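Cytokinin riboside 5'-monophosphate phosphoribohydrolase (PDB 5WQ3) is a LOG-type protein of the SLOG clan, a Rossmann-like alpha/beta fold with a parallel sheet between helices, found here as an assembly of six chains. Local coordinates at residues Leu129-Pro134 against Arg150-Arg155; Asp100-Thr105 against Asn123-Gly128; Val197-Glu202 against Leu230-Leu235. One frame throughout, in Å; residues are numbered along the deposited sequence.

Contact 1 of 3, residues Leu129-Pro134 against Arg150-Arg155; sequences LGIELP and RYFFAR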
ATOM      1  N   LEU C 129      13.731  53.357  21.312  1.00 22.15           N
ATOM      2  CA  LEU C 129      14.362  53.536  19.996  1.00 20.58           C
ATOM      3  C   LEU C 129      14.943  52.193  19.689  1.00 23.93           C
ATOM      4  O   LEU C 129      16.012  51.849  20.172  1.00 22.29           O
ATOM      5  CB  LEU C 129      15.423  54.605  20.006  1.00 20.83           C
ATOM      6  CG  LEU C 129      15.119  55.962  20.683  1.00 21.87           C
ATOM      7  CD1 LEU C 129      16.300  56.903  20.529  1.00 21.19           C
ATOM      8  CD2 LEU C 129      13.874  56.647  20.150  1.00 23.90           C
ATOM      9  N   GLY C 130      14.167  51.393  18.949  1.00 26.51           N
ATOM     10  CA  GLY C 130      14.554  50.039  18.673  1.00 25.76           C
ATOM     11  C   GLY C 130      15.533  49.874  17.540  1.00 26.45           C
ATOM     12  O   GLY C 130      15.658  50.735  16.637  1.00 24.45           O
ATOM     13  N   ILE C 131      16.162  48.714  17.536  1.00 32.72           N
ATOM     14  CA  ILE C 131      16.995  48.282  16.449  1.00 34.09           C
ATOM     15  C   ILE C 131      16.339  47.071  15.791  1.00 37.44           C
ATOM     16  O   ILE C 131      15.920  46.164  16.469  1.00 35.22           O
ATOM     17  CB  ILE C 131      18.386  47.961  16.979  1.00 39.13           C
ATOM     18  CG1 ILE C 131      19.328  47.645  15.858  1.00 40.20           C
ATOM     19  CG2 ILE C 131      18.312  46.804  17.927  1.00 44.66           C
ATOM     20  CD1 ILE C 131      19.705  48.858  15.073  1.00 42.35           C
ATOM     21  N   GLU C 132      16.195  47.092  14.482  1.00 34.49           N
ATOM     22  CA  GLU C 132      15.493  46.021  13.816  1.00 38.70           C
ATOM     23  C   GLU C 132      16.367  44.814  13.802  1.00 36.43           C
ATOM     24  O   GLU C 132      17.456  44.859  13.327  1.00 36.22           O
ATOM     25  CB  GLU C 132      14.978  46.410  12.448  1.00 38.37           C
ATOM     26  CG  GLU C 132      15.895  46.129  11.318  1.00 46.39           C
ATOM     27  CD  GLU C 132      15.316  46.594   9.990  1.00 56.01           C
ATOM     28  OE1 GLU C 132      14.282  47.280   9.983  1.00 50.24           O
ATOM     29  OE2 GLU C 132      15.904  46.265   8.967  1.00 57.03           O
ATOM     30  N   LEU C 133      15.870  43.749  14.391  1.00 44.92           N
ATOM     31  CA  LEU C 133      16.625  42.536  14.454  1.00 57.12           C
ATOM     32  C   LEU C 133      15.808  41.301  14.122  1.00 60.64           C
ATOM     33  O   LEU C 133      14.636  41.199  14.446  1.00 60.95           O
ATOM     34  CB  LEU C 133      17.238  42.357  15.820  1.00 53.87           C
ATOM     35  CG  LEU C 133      18.597  42.968  16.033  1.00 61.02           C
ATOM     36  CD1 LEU C 133      19.304  42.299  17.167  1.00 62.51           C
ATOM     37  CD2 LEU C 133      19.465  42.984  14.808  1.00 64.69           C
ATOM     38  N   PRO C 134      16.538  40.315  13.454  1.00 62.19           N
ATOM     39  CA  PRO C 134      15.786  39.066  13.247  1.00 67.84           C
ATOM     40  C   PRO C 134      15.094  38.538  14.489  1.00 67.14           C
ATOM     41  O   PRO C 134      15.708  38.340  15.521  1.00 65.59           O
ATOM     42  CB  PRO C 134      16.859  38.066  12.833  1.00 61.80           C
ATOM     43  CG  PRO C 134      18.144  38.655  13.204  1.00 60.97           C
ATOM     44  CD  PRO C 134      17.925  40.063  12.837  1.00 61.10           C
ATOM     45  N   ARG C 150      16.827  50.617  11.395  1.00 23.95           N
ATOM     46  CA  ARG C 150      17.672  49.650  10.744  1.00 28.14           C
ATOM     47  C   ARG C 150      19.192  49.814  11.060  1.00 25.43           C
ATOM     48  O   ARG C 150      19.922  48.847  11.104  1.00 23.57           O
ATOM     49  CB  ARG C 150      17.378  49.781   9.220  1.00 31.09           C
ATOM     50  CG  ARG C 150      18.513  49.414   8.295  1.00 39.09           C
ATOM     51  CD  ARG C 150      18.633  47.935   8.288  1.00 46.35           C
ATOM     52  NE  ARG C 150      19.343  47.403   7.142  1.00 55.90           N
ATOM     53  CZ  ARG C 150      19.251  46.125   6.799  1.00 58.44           C
ATOM     54  NH1 ARG C 150      18.468  45.322   7.524  1.00 56.05           N
ATOM     55  NH2 ARG C 150      19.920  45.650   5.749  1.00 54.56           N
ATOM     56  N   TYR C 151      19.673  51.049  11.195  1.00 20.81           N
ATOM     57  CA  TYR C 151      21.079  51.333  11.242  1.00 21.81           C
ATOM     58  C   TYR C 151      21.476  51.635  12.676  1.00 22.74           C
ATOM     59  O   TYR C 151      21.059  52.640  13.251  1.00 21.93           O
ATOM     60  CB  TYR C 151      21.362  52.522  10.338  1.00 22.81           C
ATOM     61  CG  TYR C 151      21.121  52.134   8.895  1.00 25.71           C
ATOM     62  CD1 TYR C 151      21.989  51.255   8.219  1.00 25.53           C
ATOM     63  CD2 TYR C 151      20.035  52.625   8.209  1.00 27.86           C
ATOM     64  CE1 TYR C 151      21.771  50.920   6.882  1.00 28.15           C
ATOM     65  CE2 TYR C 151      19.798  52.244   6.891  1.00 28.10           C
ATOM     66  CZ  TYR C 151      20.666  51.412   6.239  1.00 28.66           C
ATOM     67  OH  TYR C 151      20.382  51.082   4.918  1.00 29.30           O
ATOM     68  N   PHE C 152      22.279  50.754  13.259  1.00 24.15           N
ATOM     69  CA  PHE C 152      22.812  50.898  14.620  1.00 27.02           C
ATOM     70  C   PHE C 152      23.383  52.296  14.853  1.00 27.54           C
ATOM     71  O   PHE C 152      23.136  52.929  15.867  1.00 30.52           O
ATOM     72  CB  PHE C 152      23.888  49.817  14.761  1.00 33.63           C
ATOM     73  CG  PHE C 152      24.101  49.322  16.130  1.00 40.33           C
ATOM     74  CD1 PHE C 152      23.171  48.485  16.733  1.00 48.47           C
ATOM     75  CD2 PHE C 152      25.288  49.631  16.820  1.00 52.98           C
ATOM     76  CE1 PHE C 152      23.372  48.019  18.035  1.00 51.07           C
ATOM     77  CE2 PHE C 152      25.511  49.143  18.112  1.00 50.22           C
ATOM     78  CZ  PHE C 152      24.551  48.346  18.720  1.00 52.75           C
ATOM     79  N   PHE C 153      24.069  52.841  13.861  1.00 29.16           N
ATOM     80  CA  PHE C 153      24.734  54.121  14.027  1.00 28.37           C
ATOM     81  C   PHE C 153      23.789  55.299  14.087  1.00 29.02           C
ATOM     82  O   PHE C 153      24.064  56.250  14.796  1.00 23.57           O
ATOM     83  CB  PHE C 153      25.844  54.364  12.996  1.00 30.24           C
ATOM     84  CG  PHE C 153      25.424  54.161  11.575  1.00 32.42           C
ATOM     85  CD1 PHE C 153      25.483  52.883  10.997  1.00 34.84           C
ATOM     86  CD2 PHE C 153      24.951  55.208  10.815  1.00 31.03           C
ATOM     87  CE1 PHE C 153      25.107  52.683   9.689  1.00 34.32           C
ATOM     88  CE2 PHE C 153      24.550  55.016   9.511  1.00 33.21           C
ATOM     89  CZ  PHE C 153      24.640  53.755   8.939  1.00 36.33           C
ATOM     90  N   ALA C 154      22.667  55.237  13.371  1.00 27.24           N
ATOM     91  CA  ALA C 154      21.648  56.244  13.544  1.00 25.61           C
ATOM     92  C   ALA C 154      20.985  56.201  14.885  1.00 23.04           C
ATOM     93  O   ALA C 154      20.718  57.236  15.501  1.00 22.79           O
ATOM     94  CB  ALA C 154      20.593  56.131  12.497  1.00 24.00           C
ATOM     95  N   ARG C 155      20.613  55.017  15.291  1.00 22.32           N
ATOM     96  CA  ARG C 155      20.009  54.865  16.575  1.00 25.17           C
ATOM     97  C   ARG C 155      20.931  55.431  17.697  1.00 28.88           C
ATOM     98  O   ARG C 155      20.435  56.130  18.591  1.00 26.23           O
ATOM     99  CB  ARG C 155      19.745  53.433  16.813  1.00 24.06           C
ATOM    100  CG  ARG C 155      19.006  53.190  18.053  1.00 27.35           C
ATOM    101  CD  ARG C 155      19.621  51.924  18.551  1.00 29.96           C
ATOM    102  NE  ARG C 155      18.689  51.154  19.282  1.00 30.10           N
ATOM    103  CZ  ARG C 155      19.026  50.071  19.921  1.00 27.85           C
ATOM    104  NH1 ARG C 155      20.268  49.639  19.918  1.00 30.86           N
ATOM    105  NH2 ARG C 155      18.124  49.458  20.588  1.00 28.32           N
TER
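In this Rossmann-like fold the C-terminal end of strand 126-131 runs past the first turn of helix 152-162, which follows the neighbouring strand 145-149. Arg155 supplies the hydrogen bonds to the strand backbone. Its CG stands anti to the backbone N (chi1 -174°), and bends at chi2 and chi3 turn the guanidinium side-on to the strand, so that two N-H groups grip one carbonyl oxygen. Arg155 NE lies 2.9 Å from Leu129 O, and Arg155 NH2 lies 3.2 Å from the same Leu129 O. That oxygen sits in the guanidinium plane, although NE meets it from above the carbonyl plane. Ile131 does the van der Waals packing: its CB lies over the centre of one face of the Arg155 guanidinium, 3.7 Å from CZ of Arg155, while its CD1 makes an apolar contact at the edge of the Phe152 ring, 3.9 Å from CD1 of Phe152. The charged pair is peripheral. Glu132 OE2 offers its anti lone pair to Arg150 NH1 at 3.1 Å, with the two planes 74° apart. Arg150 NH2 makes a second salt bridge, to Glu223 of the second subunit. The bent Arg150 chain also lays its CG 3.4 Å above the centre of the Tyr151 ring.

Contact 2 of 3, residues Asp100-Thr105 against Asn123-Gly128; sequences DYAVVT and NGLSVG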
ATOM      1  N   ASP C 100      10.905  64.614  36.766  1.00 21.06           N
ATOM      2  CA  ASP C 100      10.525  65.252  35.519  1.00 25.57           C
ATOM      3  C   ASP C 100      11.408  64.912  34.308  1.00 24.64           C
ATOM      4  O   ASP C 100      11.534  65.729  33.399  1.00 25.03           O
ATOM      5  CB  ASP C 100      10.393  66.761  35.703  1.00 31.06           C
ATOM      6  CG  ASP C 100       9.497  67.109  36.909  1.00 39.77           C
ATOM      7  OD1 ASP C 100       8.421  66.464  37.038  1.00 40.18           O
ATOM      8  OD2 ASP C 100       9.926  67.940  37.755  1.00 44.49           O
ATOM      9  N   TYR C 101      11.965  63.711  34.274  1.00 23.58           N
ATOM     10  CA  TYR C 101      12.719  63.240  33.053  1.00 22.10           C
ATOM     11  C   TYR C 101      11.883  62.290  32.216  1.00 21.18           C
ATOM     12  O   TYR C 101      11.172  61.474  32.723  1.00 22.52           O
ATOM     13  CB  TYR C 101      14.052  62.559  33.438  1.00 21.81           C
ATOM     14  CG  TYR C 101      15.074  63.549  33.946  1.00 20.86           C
ATOM     15  CD1 TYR C 101      15.860  64.258  33.065  1.00 22.95           C
ATOM     16  CD2 TYR C 101      15.263  63.747  35.312  1.00 21.30           C
ATOM     17  CE1 TYR C 101      16.815  65.138  33.501  1.00 20.67           C
ATOM     18  CE2 TYR C 101      16.174  64.631  35.775  1.00 21.17           C
ATOM     19  CZ  TYR C 101      16.935  65.348  34.883  1.00 21.75           C
ATOM     20  OH  TYR C 101      17.874  66.206  35.346  1.00 19.80           O
ATOM     21  N   ALA C 102      11.940  62.433  30.921  1.00 21.70           N
ATOM     22  CA  ALA C 102      11.596  61.313  30.011  1.00 21.84           C
ATOM     23  C   ALA C 102      12.630  60.208  30.146  1.00 21.49           C
ATOM     24  O   ALA C 102      13.766  60.480  30.467  1.00 24.37           O
ATOM     25  CB  ALA C 102      11.543  61.796  28.554  1.00 23.23           C
ATOM     26  N   VAL C 103      12.214  58.955  29.938  1.00 20.59           N
ATOM     27  CA  VAL C 103      13.071  57.813  30.058  1.00 21.26           C
ATOM     28  C   VAL C 103      13.111  57.172  28.686  1.00 20.73           C
ATOM     29  O   VAL C 103      12.043  56.817  28.144  1.00 24.97           O
ATOM     30  CB  VAL C 103      12.503  56.846  31.077  1.00 22.85           C
ATOM     31  CG1 VAL C 103      13.209  55.504  31.045  1.00 24.50           C
ATOM     32  CG2 VAL C 103      12.559  57.497  32.463  1.00 23.84           C
ATOM     33  N   VAL C 104      14.301  57.101  28.126  1.00 19.79           N
ATOM     34  CA  VAL C 104      14.575  56.581  26.800  1.00 20.64           C
ATOM     35  C   VAL C 104      15.363  55.285  26.919  1.00 23.16           C
ATOM     36  O   VAL C 104      16.388  55.242  27.654  1.00 22.20           O
ATOM     37  CB  VAL C 104      15.445  57.552  26.020  1.00 18.92           C
ATOM     38  CG1 VAL C 104      15.675  57.102  24.575  1.00 18.08           C
ATOM     39  CG2 VAL C 104      14.815  58.916  26.049  1.00 20.43           C
ATOM     40  N   THR C 105      14.907  54.244  26.187  1.00 23.52           N
ATOM     41  CA  THR C 105      15.645  52.967  26.142  1.00 23.03           C
ATOM     42  C   THR C 105      15.808  52.484  24.724  1.00 23.42           C
ATOM     43  O   THR C 105      15.160  52.990  23.831  1.00 24.08           O
ATOM     44  CB  THR C 105      14.895  51.859  26.841  1.00 23.15           C
ATOM     45  OG1 THR C 105      13.640  51.621  26.155  1.00 22.87           O
ATOM     46  CG2 THR C 105      14.666  52.197  28.253  1.00 20.52           C
ATOM     47  N   ASN C 123       2.890  57.560  34.561  1.00 30.17           N
ATOM     48  CA  ASN C 123       2.420  58.685  33.730  1.00 32.99           C
ATOM     49  C   ASN C 123       3.476  59.601  33.240  1.00 32.44           C
ATOM     50  O   ASN C 123       3.178  60.780  33.027  1.00 34.81           O
ATOM     51  CB  ASN C 123       1.435  59.586  34.496  1.00 40.34           C
ATOM     52  CG  ASN C 123       0.307  58.815  35.103  1.00 43.85           C
ATOM     53  OD1 ASN C 123       0.142  58.731  36.354  1.00 47.43           O
ATOM     54  ND2 ASN C 123      -0.467  58.205  34.232  1.00 47.99           N
ATOM     55  N   GLY C 124       4.718  59.108  33.068  1.00 31.63           N
ATOM     56  CA  GLY C 124       5.767  59.896  32.446  1.00 32.27           C
ATOM     57  C   GLY C 124       5.943  59.522  30.970  1.00 30.76           C
ATOM     58  O   GLY C 124       5.278  58.631  30.459  1.00 31.86           O
ATOM     59  N   LEU C 125       6.863  60.183  30.293  1.00 28.60           N
ATOM     60  CA  LEU C 125       7.138  59.866  28.882  1.00 28.22           C
ATOM     61  C   LEU C 125       8.166  58.732  28.777  1.00 27.08           C
ATOM     62  O   LEU C 125       9.335  58.903  29.183  1.00 24.30           O
ATOM     63  CB  LEU C 125       7.694  61.074  28.154  1.00 27.60           C
ATOM     64  CG  LEU C 125       7.956  60.905  26.655  1.00 29.45           C
ATOM     65  CD1 LEU C 125       6.749  60.412  25.884  1.00 28.72           C
ATOM     66  CD2 LEU C 125       8.411  62.237  26.115  1.00 26.67           C
ATOM     67  N   SER C 126       7.705  57.608  28.222  1.00 23.25           N
ATOM     68  CA  SER C 126       8.531  56.459  27.975  1.00 25.65           C
ATOM     69  C   SER C 126       8.824  56.259  26.487  1.00 24.78           C
ATOM     70  O   SER C 126       7.923  56.041  25.655  1.00 23.79           O
ATOM     71  CB  SER C 126       7.839  55.236  28.504  1.00 27.50           C
ATOM     72  OG  SER C 126       8.432  54.092  27.965  1.00 31.00           O
ATOM     73  N   VAL C 127      10.095  56.283  26.168  1.00 23.44           N
ATOM     74  CA  VAL C 127      10.558  56.295  24.768  1.00 24.98           C
ATOM     75  C   VAL C 127      11.359  55.043  24.532  1.00 24.52           C
ATOM     76  O   VAL C 127      12.126  54.653  25.396  1.00 24.23           O
ATOM     77  CB  VAL C 127      11.472  57.497  24.464  1.00 23.64           C
ATOM     78  CG1 VAL C 127      11.835  57.546  22.980  1.00 23.36           C
ATOM     79  CG2 VAL C 127      10.834  58.780  24.946  1.00 24.16           C
ATOM     80  N   GLY C 128      11.180  54.470  23.338  1.00 24.80           N
ATOM     81  CA  GLY C 128      11.904  53.273  22.873  1.00 24.42           C
ATOM     82  C   GLY C 128      12.420  53.463  21.456  1.00 23.97           C
ATOM     83  O   GLY C 128      11.634  53.693  20.470  1.00 22.03           O
TER
HETATM   84  O   HOH W   1       8.485  61.855  31.887  1.00 24.12           O
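Strands 102-105 and 126-131 are the two parallel strands of a beta-alpha-beta crossover through helix 113-121, and they lie side by side within the central sheet. Three backbone hydrogen bonds join them. Val103 serves both ways: its N donates to Leu125 O at 3.0 Å, almost along the C=O axis, and its O accepts from Val127 N at 2.8 Å. Val127 O then takes Thr105 N at 2.9 Å, this time from above the carbonyl plane, and also accepts from the Asn116 side-chain ND2. CA-H groups give these carbonyls further contacts, such as Val104 CA with Val127 O at 3.4 Å. Where the strands begin to part, one water continues the ladder, donating to Tyr101 O at 2.8 Å and accepting from Leu125 N at 2.8 Å. The outward N-H and C=O of Ala102 and Val104 bond instead to strand 70-74 and the residue before it. The buried hydroxyls are satisfied by the crossover and the loops near it: Thr105 OG1 bonds to Asn116 OD1 and Gly107 N, and Ser126 OG to Asn116 ND2 and Tyr142 O. Thus Asn116, on the crossover helix, ties both strands together. On the other face Val104 and Val127 run alongside each other in the same direction, with Val104 CG2 4.0 Å from Val127 CB.

Contact 3 of 3, residues Val197-Glu202 against Leu230-Leu235; sequences VLIGTE and LVTDDL. With PGE (triethylene glycol), chain M.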
ATOM      1  N   VAL C 197      25.883  57.166  35.072  1.00 19.47           N
ATOM      2  CA  VAL C 197      25.715  56.409  36.322  1.00 21.18           C
ATOM      3  C   VAL C 197      25.681  54.930  36.056  1.00 23.14           C
ATOM      4  O   VAL C 197      25.033  54.496  35.069  1.00 18.69           O
ATOM      5  CB  VAL C 197      24.399  56.753  37.033  1.00 20.67           C
ATOM      6  CG1 VAL C 197      24.336  56.022  38.385  1.00 22.44           C
ATOM      7  CG2 VAL C 197      24.288  58.243  37.222  1.00 19.26           C
ATOM      8  N   LEU C 198      26.413  54.147  36.892  1.00 21.37           N
ATOM      9  CA  LEU C 198      26.343  52.684  36.790  1.00 22.35           C
ATOM     10  C   LEU C 198      25.613  52.164  38.033  1.00 22.78           C
ATOM     11  O   LEU C 198      25.979  52.530  39.133  1.00 23.66           O
ATOM     12  CB  LEU C 198      27.763  52.002  36.627  1.00 21.24           C
ATOM     13  CG  LEU C 198      28.814  52.637  35.634  1.00 21.70           C
ATOM     14  CD1 LEU C 198      30.108  51.881  35.618  1.00 21.72           C
ATOM     15  CD2 LEU C 198      28.321  52.729  34.199  1.00 23.50           C
ATOM     16  N   ILE C 199      24.633  51.299  37.851  1.00 22.61           N
ATOM     17  CA  ILE C 199      23.868  50.701  38.928  1.00 21.41           C
ATOM     18  C   ILE C 199      24.260  49.259  39.150  1.00 23.23           C
ATOM     19  O   ILE C 199      24.155  48.482  38.270  1.00 21.53           O
ATOM     20  CB  ILE C 199      22.379  50.711  38.621  1.00 21.12           C
ATOM     21  CG1 ILE C 199      21.901  52.105  38.254  1.00 22.72           C
ATOM     22  CG2 ILE C 199      21.590  50.073  39.738  1.00 23.14           C
ATOM     23  CD1 ILE C 199      21.777  53.087  39.362  1.00 23.24           C
ATOM     24  N   GLY C 200      24.656  48.919  40.369  1.00 24.98           N
ATOM     25  CA  GLY C 200      25.073  47.590  40.691  1.00 22.57           C
ATOM     26  C   GLY C 200      26.542  47.640  41.024  1.00 25.87           C
ATOM     27  O   GLY C 200      27.394  47.574  40.164  1.00 23.16           O
ATOM     28  N   THR C 201      26.837  47.771  42.303  1.00 22.66           N
ATOM     29  CA  THR C 201      28.193  48.050  42.702  1.00 23.99           C
ATOM     30  C   THR C 201      29.008  46.790  42.537  1.00 24.58           C
ATOM     31  O   THR C 201      30.130  46.833  42.162  1.00 24.98           O
ATOM     32  CB  THR C 201      28.310  48.499  44.161  1.00 25.47           C
ATOM     33  OG1 THR C 201      27.511  47.652  44.980  1.00 29.10           O
ATOM     34  CG2 THR C 201      27.942  49.924  44.323  1.00 23.12           C
ATOM     35  N   GLU C 202      28.408  45.673  42.882  1.00 27.04           N
ATOM     36  CA  GLU C 202      29.087  44.405  42.813  1.00 31.75           C
ATOM     37  C   GLU C 202      29.277  43.997  41.368  1.00 28.13           C
ATOM     38  O   GLU C 202      30.298  43.509  41.013  1.00 28.16           O
ATOM     39  CB  GLU C 202      28.305  43.344  43.554  1.00 35.66           C
ATOM     40  CG  GLU C 202      28.765  43.147  44.972  1.00 44.48           C
ATOM     41  CD  GLU C 202      27.856  42.241  45.771  1.00 51.16           C
ATOM     42  OE1 GLU C 202      27.543  41.138  45.311  1.00 52.23           O
ATOM     43  OE2 GLU C 202      27.457  42.637  46.870  1.00 60.29           O
ATOM     44  N   LEU C 230      29.193  57.949  38.578  1.00 25.19           N
ATOM     45  CA  LEU C 230      28.767  57.428  39.850  1.00 23.76           C
ATOM     46  C   LEU C 230      28.483  55.964  39.675  1.00 23.70           C
ATOM     47  O   LEU C 230      27.850  55.568  38.703  1.00 24.58           O
ATOM     48  CB  LEU C 230      27.498  58.118  40.285  1.00 23.11           C
ATOM     49  CG  LEU C 230      26.795  57.535  41.474  1.00 23.61           C
ATOM     50  CD1 LEU C 230      27.663  57.552  42.737  1.00 24.02           C
ATOM     51  CD2 LEU C 230      25.502  58.286  41.657  1.00 22.37           C
ATOM     52  N   VAL C 231      28.977  55.151  40.602  1.00 19.18           N
ATOM     53  CA  VAL C 231      28.587  53.750  40.726  1.00 22.34           C
ATOM     54  C   VAL C 231      27.838  53.516  42.051  1.00 22.69           C
ATOM     55  O   VAL C 231      28.425  53.753  43.087  1.00 26.01           O
ATOM     56  CB  VAL C 231      29.846  52.802  40.710  1.00 20.41           C
ATOM     57  CG1 VAL C 231      29.424  51.352  40.671  1.00 22.32           C
ATOM     58  CG2 VAL C 231      30.811  53.110  39.568  1.00 21.87           C
ATOM     59  N   THR C 232      26.598  53.041  42.041  1.00 22.43           N
ATOM     60  CA  THR C 232      25.834  52.958  43.264  1.00 23.23           C
ATOM     61  C   THR C 232      24.754  51.933  43.144  1.00 27.49           C
ATOM     62  O   THR C 232      24.392  51.533  42.039  1.00 26.18           O
ATOM     63  CB  THR C 232      25.188  54.319  43.608  1.00 22.30           C
ATOM     64  OG1 THR C 232      24.483  54.194  44.839  1.00 21.44           O
ATOM     65  CG2 THR C 232      24.148  54.750  42.443  1.00 20.61           C
ATOM     66  N   ASP C 233      24.221  51.498  44.285  1.00 26.01           N
ATOM     67  CA  ASP C 233      22.993  50.699  44.327  1.00 25.94           C
ATOM     68  C   ASP C 233      21.775  51.495  44.740  1.00 28.35           C
ATOM     69  O   ASP C 233      20.664  50.941  44.823  1.00 26.37           O
ATOM     70  CB  ASP C 233      23.173  49.553  45.307  1.00 29.41           C
ATOM     71  CG  ASP C 233      24.178  48.552  44.810  1.00 31.99           C
ATOM     72  OD1 ASP C 233      24.187  48.260  43.558  1.00 29.14           O
ATOM     73  OD2 ASP C 233      24.982  48.062  45.623  1.00 27.62           O
ATOM     74  N   ASP C 234      21.976  52.773  45.091  1.00 26.17           N
ATOM     75  CA  ASP C 234      20.885  53.576  45.652  1.00 23.32           C
ATOM     76  C   ASP C 234      20.312  54.384  44.491  1.00 21.72           C
ATOM     77  O   ASP C 234      20.964  55.257  43.990  1.00 21.61           O
ATOM     78  CB  ASP C 234      21.436  54.499  46.709  1.00 24.80           C
ATOM     79  CG  ASP C 234      20.362  55.289  47.429  1.00 29.25           C
ATOM     80  OD1 ASP C 234      19.463  55.834  46.793  1.00 30.01           O
ATOM     81  OD2 ASP C 234      20.437  55.399  48.670  1.00 33.08           O
ATOM     82  N   LEU C 235      19.108  54.063  44.090  1.00 23.06           N
ATOM     83  CA  LEU C 235      18.468  54.715  42.956  1.00 23.16           C
ATOM     84  C   LEU C 235      18.118  56.168  43.234  1.00 27.22           C
ATOM     85  O   LEU C 235      18.132  56.986  42.316  1.00 24.22           O
ATOM     86  CB  LEU C 235      17.228  53.960  42.586  1.00 22.62           C
ATOM     87  CG  LEU C 235      17.437  52.489  42.262  1.00 25.48           C
ATOM     88  CD1 LEU C 235      16.107  51.793  42.053  1.00 27.03           C
ATOM     89  CD2 LEU C 235      18.350  52.273  41.058  1.00 26.07           C
TER
HETATM   90  O4  PGE M 302      28.959  53.037  45.832  1.00 57.46           O
HETATM   91  C6  PGE M 302      28.172  54.207  46.025  1.00 50.41           C
HETATM   92  C5  PGE M 302      29.131  55.384  46.115  1.00 55.22           C
HETATM   93  O3  PGE M 302      28.399  56.556  46.461  1.00 39.44           O
HETATM   94  O   HOH W   2      25.450  45.452  44.083  1.00 25.58           O
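Strand 196-199 and strand 230-232, the outermost on its side of the sheet within this chain, form a parallel pair, each leading at its C-terminal end into a helix. Leu198 is bonded in both directions: its N donates to Leu230 O at 2.7 Å, and its O accepts from Thr232 N at 3.0 Å, both nearly along the C=O axis. Gly200 N adds a bond to Thr232 O at 3.1 Å, approaching from above the carbonyl plane. Gly200, the N-cap of helix 201-216, has phi 114°, a backbone shape that calls for glycine, since a CB there would crowd the Ile199 carbonyl O. Just beyond it the Asp233 carboxylate turns both oxygens to Thr201. OD1 of Asp233 accepts Thr201 N at 3.0 Å, while OD2 accepts the Thr201 hydroxyl OG1 at 2.6 Å, both arriving from above the carboxylate plane. The negative charge at this helix N-terminus is probably favourable, and a water links Asp233 OD2 to Glu202 N. Side chains pair on both faces. Val197 and Leu230 lie alongside each other on one, where Ile199 also crosses Leu235 at about a right angle, CD1 of Ile199 being 3.9 Å from CD2 of Leu235; Leu198 CD1 meets Val231 CG2 on the other. A triethylene glycol reaches Val231 O through a weak hydrogen bond. Thr232 OG1, also bonded to Gln237 OE1, accepts Asp234 N at 2.9 Å, closing an ST turn, and Asp234 OD1 caps Gln237 N. Helices starting just past the C-terminal ends of parallel strands are typical of Rossmann-like alpha/beta folds.

All three contacts reach one parallel sheet, and they follow one another along the chain in the order contact 2, contact 1, contact 3. Contacts 1 and 2 share strand 126-131 and touch directly: Leu129 N lies 2.9 Å from Thr105 O in a probable hydrogen bond that continues the ladder of contact 2 into contact 1. Their centres are nevertheless 19 Å apart. Contact 3 belongs to the other end of the sheet, beyond strands 70-74 and 166-168; its nearest atoms are about 10 Å from contact 2 and about 17 Å from contact 1, which lies across the centre of the chain. The triethylene glycol sits at contact 3, whereas contact 1 adjoins the second subunit.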